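Local coordinates for protein glutamate--LysW ligase ArgX (Sulfolobus tokodaii, PDB 3VPB) that catalyses, probably, the ATP-dependent joining of the amino group of glutamate to the C-terminal glutamate of the carrier protein LysW in arginine biosynthesis, at residues Val10-Glu13 against Glu14-Ile17; Ser109-Ala112 against Ala113-Tyr117. All blocks are in the same frame, centred on the assembly; numbering follows the deposited sequence.

Contact 1 of 2, residues Val10-Glu13 against Glu14-Ile17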
loop_
_atom_site.group_PDB
_atom_site.type_symbol
_atom_site.label_atom_id
_atom_site.label_comp_id
_atom_site.label_asym_id
_atom_site.label_seq_id
_atom_site.Cartn_x
_atom_site.Cartn_y
_atom_site.Cartn_z
ATOM N N VAL B 10 10.378 21.194 8.384
ATOM C CA VAL B 10 11.155 22.413 8.209
ATOM C C VAL B 10 12.581 22.059 7.778
ATOM O O VAL B 10 13.366 21.516 8.578
ATOM C CB VAL B 10 11.127 23.292 9.496
ATOM C CG1 VAL B 10 12.133 24.401 9.408
ATOM C CG2 VAL B 10 9.728 23.876 9.721
ATOM N N ARG B 11 12.880 22.287 6.497
ATOM C CA ARG B 11 14.230 22.089 5.956
ATOM C C ARG B 11 14.979 23.412 5.970
ATOM O O ARG B 11 14.415 24.465 6.316
ATOM C CB ARG B 11 14.196 21.608 4.489
ATOM C CG ARG B 11 13.349 20.403 4.191
ATOM C CD ARG B 11 12.996 20.342 2.725
ATOM N NE ARG B 11 11.878 21.243 2.405
ATOM C CZ ARG B 11 11.097 21.125 1.339
ATOM N NH1 ARG B 11 11.321 20.143 0.474
ATOM N NH2 ARG B 11 10.073 21.971 1.155
ATOM N N GLN B 12 16.231 23.374 5.510
ATOM C CA GLN B 12 17.020 24.600 5.388
ATOM C C GLN B 12 16.262 25.671 4.618
ATOM O O GLN B 12 16.296 26.841 4.990
ATOM C CB GLN B 12 18.365 24.321 4.708
ATOM C CG GLN B 12 19.553 24.301 5.658
ATOM C CD GLN B 12 19.781 25.641 6.349
ATOM O OE1 GLN B 12 19.605 25.752 7.560
ATOM N NE2 GLN B 12 20.143 26.669 5.580
ATOM N N GLU B 13 15.564 25.251 3.569
ATOM C CA GLU B 13 14.846 26.181 2.713
ATOM C C GLU B 13 13.787 26.950 3.516
ATOM O O GLU B 13 13.644 28.156 3.365
ATOM C CB GLU B 13 14.173 25.435 1.558
ATOM C CG GLU B 13 15.111 25.050 0.389
ATOM C CD GLU B 13 15.906 23.765 0.596
ATOM O OE1 GLU B 13 16.597 23.356 -0.368
ATOM O OE2 GLU B 13 15.846 23.163 1.689
ATOM N N GLU B 14 13.022 26.237 4.334
ATOM C CA GLU B 14 11.995 26.889 5.141
ATOM C C GLU B 14 12.601 27.835 6.181
ATOM O O GLU B 14 12.066 28.919 6.422
ATOM C CB GLU B 14 11.075 25.869 5.796
ATOM C CG GLU B 14 10.115 25.206 4.799
ATOM C CD GLU B 14 10.819 24.249 3.814
ATOM O OE1 GLU B 14 11.638 23.413 4.253
ATOM O OE2 GLU B 14 10.544 24.329 2.604
ATOM N N LYS B 15 13.723 27.429 6.767
ATOM C CA LYS B 15 14.420 28.276 7.744
ATOM C C LYS B 15 14.894 29.561 7.110
ATOM O O LYS B 15 14.732 30.660 7.691
ATOM C CB LYS B 15 15.592 27.519 8.357
ATOM C CG LYS B 15 15.143 26.418 9.277
ATOM C CD LYS B 15 16.344 25.671 9.855
ATOM C CE LYS B 15 17.069 24.892 8.787
ATOM N NZ LYS B 15 18.506 24.729 9.158
ATOM N N LEU B 16 15.453 29.432 5.910
ATOM C CA LEU B 16 15.939 30.586 5.153
ATOM C C LEU B 16 14.791 31.526 4.765
ATOM O O LEU B 16 14.963 32.750 4.770
ATOM C CB LEU B 16 16.733 30.146 3.910
ATOM C CG LEU B 16 18.106 29.484 4.127
ATOM C CD1 LEU B 16 18.660 29.006 2.797
ATOM C CD2 LEU B 16 19.131 30.426 4.811
ATOM N N ILE B 17 13.620 30.972 4.435
ATOM C CA ILE B 17 12.485 31.825 4.082
ATOM C C ILE B 17 11.969 32.546 5.333
ATOM O O ILE B 17 11.664 33.727 5.281
ATOM C CB ILE B 17 11.338 31.050 3.353
ATOM C CG1 ILE B 17 11.810 30.517 1.999
ATOM C CG2 ILE B 17 10.087 31.955 3.150
ATOM C CD1 ILE B 17 10.848 29.475 1.389
#
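Arg11 and Glu14 make a local contact, three positions apart along the chain, at the N-terminal end of helix 12-23, where the chain leaving strand 2-7 turns into the helix. Arg11 holds the N-cap position. Its backbone N gives a hydrogen bond to Glu14 OE1 at 2.8 Å, on the lone pair facing away from OE2; a glutamate three places after the cap is well suited to this reach, one half of a capping box. The same oxygen takes Arg11 NE at 2.9 Å, so two donors grip it. Beside it, Arg11 NH2 reaches Glu14 OE2 at 2.8 Å from above the carboxylate plane, and the side-on salt bridge leaves the two flat groups 24° apart. Bends at chi3 of Arg11 (-80°) and chi2 of Glu14 (70°) bring them together. Both charges have a second mate, Arg53 for Glu14 OE2 and Glu256 for Arg11 NH1. Lys15 N bonds to Arg11 O at 3.1 Å and begins the helical ladder, while Lys15 lays its aliphatic CG 3.6 Å from Val10 CG1. Pro21 of the LysW chain packs on Val10. Glu13 turns OE1 to the backbone N atoms of Phe257 and Lys258, near the bound glutamic acid. The whole is a helix N-terminus in the beta-alpha-beta unit 2-7, 12-23, 27-32 of the Rossmann-like preATP-grasp domain.

Contact 2 of 2, residues Ser109-Ala112 against Ala113-Tyr117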
loop_
_atom_site.group_PDB
_atom_site.type_symbol
_atom_site.label_atom_id
_atom_site.label_comp_id
_atom_site.label_asym_id
_atom_site.label_seq_id
_atom_site.Cartn_x
_atom_site.Cartn_y
_atom_site.Cartn_z
ATOM N N SER B 109 -1.583 0.737 -17.804
ATOM C CA SER B 109 -1.706 -0.623 -17.270
ATOM C C SER B 109 -0.414 -1.371 -17.563
ATOM O O SER B 109 0.376 -0.937 -18.370
ATOM C CB SER B 109 -2.896 -1.362 -17.921
ATOM O OG SER B 109 -2.631 -1.620 -19.294
ATOM N N ALA B 110 -0.204 -2.522 -16.907
ATOM C CA ALA B 110 0.941 -3.368 -17.229
ATOM C C ALA B 110 0.945 -3.795 -18.691
ATOM O O ALA B 110 2.001 -3.838 -19.351
ATOM C CB ALA B 110 0.940 -4.620 -16.301
ATOM N N GLU B 111 -0.244 -4.120 -19.201
ATOM C CA GLU B 111 -0.382 -4.525 -20.596
ATOM C C GLU B 111 0.034 -3.393 -21.534
ATOM O O GLU B 111 0.811 -3.599 -22.471
ATOM C CB GLU B 111 -1.837 -4.917 -20.906
ATOM C CG GLU B 111 -2.044 -5.231 -22.392
ATOM C CD GLU B 111 -3.473 -5.620 -22.729
ATOM O OE1 GLU B 111 -4.266 -5.870 -21.803
ATOM O OE2 GLU B 111 -3.794 -5.707 -23.931
ATOM N N ALA B 112 -0.493 -2.202 -21.283
ATOM C CA ALA B 112 -0.130 -1.045 -22.087
ATOM C C ALA B 112 1.362 -0.682 -21.977
ATOM O O ALA B 112 1.958 -0.254 -22.953
ATOM C CB ALA B 112 -0.983 0.141 -21.716
ATOM N N ALA B 113 1.953 -0.841 -20.794
ATOM C CA ALA B 113 3.388 -0.525 -20.595
ATOM C C ALA B 113 4.273 -1.397 -21.501
ATOM O O ALA B 113 5.212 -0.907 -22.174
ATOM C CB ALA B 113 3.786 -0.678 -19.121
ATOM N N LEU B 114 3.959 -2.692 -21.539
ATOM C CA LEU B 114 4.737 -3.616 -22.364
ATOM C C LEU B 114 4.622 -3.257 -23.839
ATOM O O LEU B 114 5.648 -3.237 -24.543
ATOM C CB LEU B 114 4.405 -5.083 -22.077
ATOM C CG LEU B 114 5.281 -6.108 -22.829
ATOM C CD1 LEU B 114 6.771 -6.064 -22.380
ATOM C CD2 LEU B 114 4.705 -7.510 -22.646
ATOM N N LYS B 115 3.399 -2.974 -24.302
ATOM C CA LYS B 115 3.187 -2.409 -25.659
ATOM C C LYS B 115 3.992 -1.138 -25.963
ATOM O O LYS B 115 4.566 -0.995 -27.063
ATOM C CB LYS B 115 1.706 -2.165 -25.921
ATOM C CG LYS B 115 0.937 -3.451 -26.111
ATOM C CD LYS B 115 -0.572 -3.204 -26.230
ATOM C CE LYS B 115 -1.292 -4.551 -26.203
ATOM N NZ LYS B 115 -2.767 -4.348 -26.226
ATOM N N ALA B 116 4.028 -0.221 -25.000
ATOM C CA ALA B 116 4.838 0.995 -25.122
ATOM C C ALA B 116 6.324 0.701 -25.312
ATOM O O ALA B 116 6.960 1.299 -26.182
ATOM C CB ALA B 116 4.623 1.940 -23.920
ATOM N N TYR B 117 6.879 -0.201 -24.499
ATOM C CA TYR B 117 8.286 -0.615 -24.650
ATOM C C TYR B 117 8.513 -1.184 -26.034
ATOM O O TYR B 117 9.503 -0.844 -26.709
ATOM C CB TYR B 117 8.683 -1.701 -23.613
ATOM C CG TYR B 117 8.555 -1.327 -22.139
ATOM C CD1 TYR B 117 8.606 -2.334 -21.150
ATOM C CD2 TYR B 117 8.391 -0.004 -21.720
ATOM C CE1 TYR B 117 8.493 -2.018 -19.798
ATOM C CE2 TYR B 117 8.251 0.323 -20.365
ATOM C CZ TYR B 117 8.318 -0.699 -19.407
ATOM O OH TYR B 117 8.198 -0.434 -18.063
#
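Lys115 NZ is gripped by several acceptors at once, among them Glu111 OE2, which lies 2.9 Å away and forms a salt bridge with it. Glu111 and Lys115 stand one helical turn apart, and their side chains run side by side in the same direction. With CG anti to the backbone N (chi1 175°) and an extended chain beyond, Glu111 brings its carboxylate level with the ammonium group, which meets OE2 on its anti side. Glutamate and lysine suit these places because their long aliphatic stems let the charges meet off the helix. At the start of the helix, Ser109 holds the N-cap position: its OG accepts from Ala112 N at 3.0 Å, a short hydroxyl side chain being well fitted to this role. Ser109 O then receives Ala113 N at 2.9 Å, and Ala112 O receives Ala116 N at 2.9 Å, carrying on the helical ladder. Other chains share these polar ends: in the second subunit Glu36 forms a salt bridge with Lys115 NZ, Gln35 O a hydrogen bond with the same nitrogen and Ala34 O one with Ser109 OG, while Arg45 of the LysW chain pairs with Glu111 OE1. A leucine in place of Lys115 would probably leave Glu111 OE2 without its counter-charge and remove the positive charge that Glu36 of the second subunit pairs with here. The small alanines let the helix lie close to its surroundings, Ala112 and Ala113 on Ala107 of strand 104-107, Ala116 on Val166 of strand 164-168, and Ala110 and Ala113 on Ile150 of helix 143-153, which the larger Leu114 also touches, so helix 110-120 is laid between the antiparallel sheet that holds strands 104-107 and 164-168, helix 143-153 and the second subunit.

From the N terminus, contact 1 comes first, as the chain leaves strand 2-7, and contact 2 follows almost a hundred residues later, after strand 104-107. Each spans adjoining residues and closes no more than the first turns of a helix, so neither encloses nor crosses the other; they run in series. Their centres lie about 41 Å apart, on opposite sides of the centre of the chain. Contact 1 belongs to the parallel-sheet preATP-grasp domain and lies near the bound glutamic acid, whereas contact 2 belongs to the ATP-grasp domain and faces the second subunit. LysW touches residues of both, so both helix starts also meet the carrier protein.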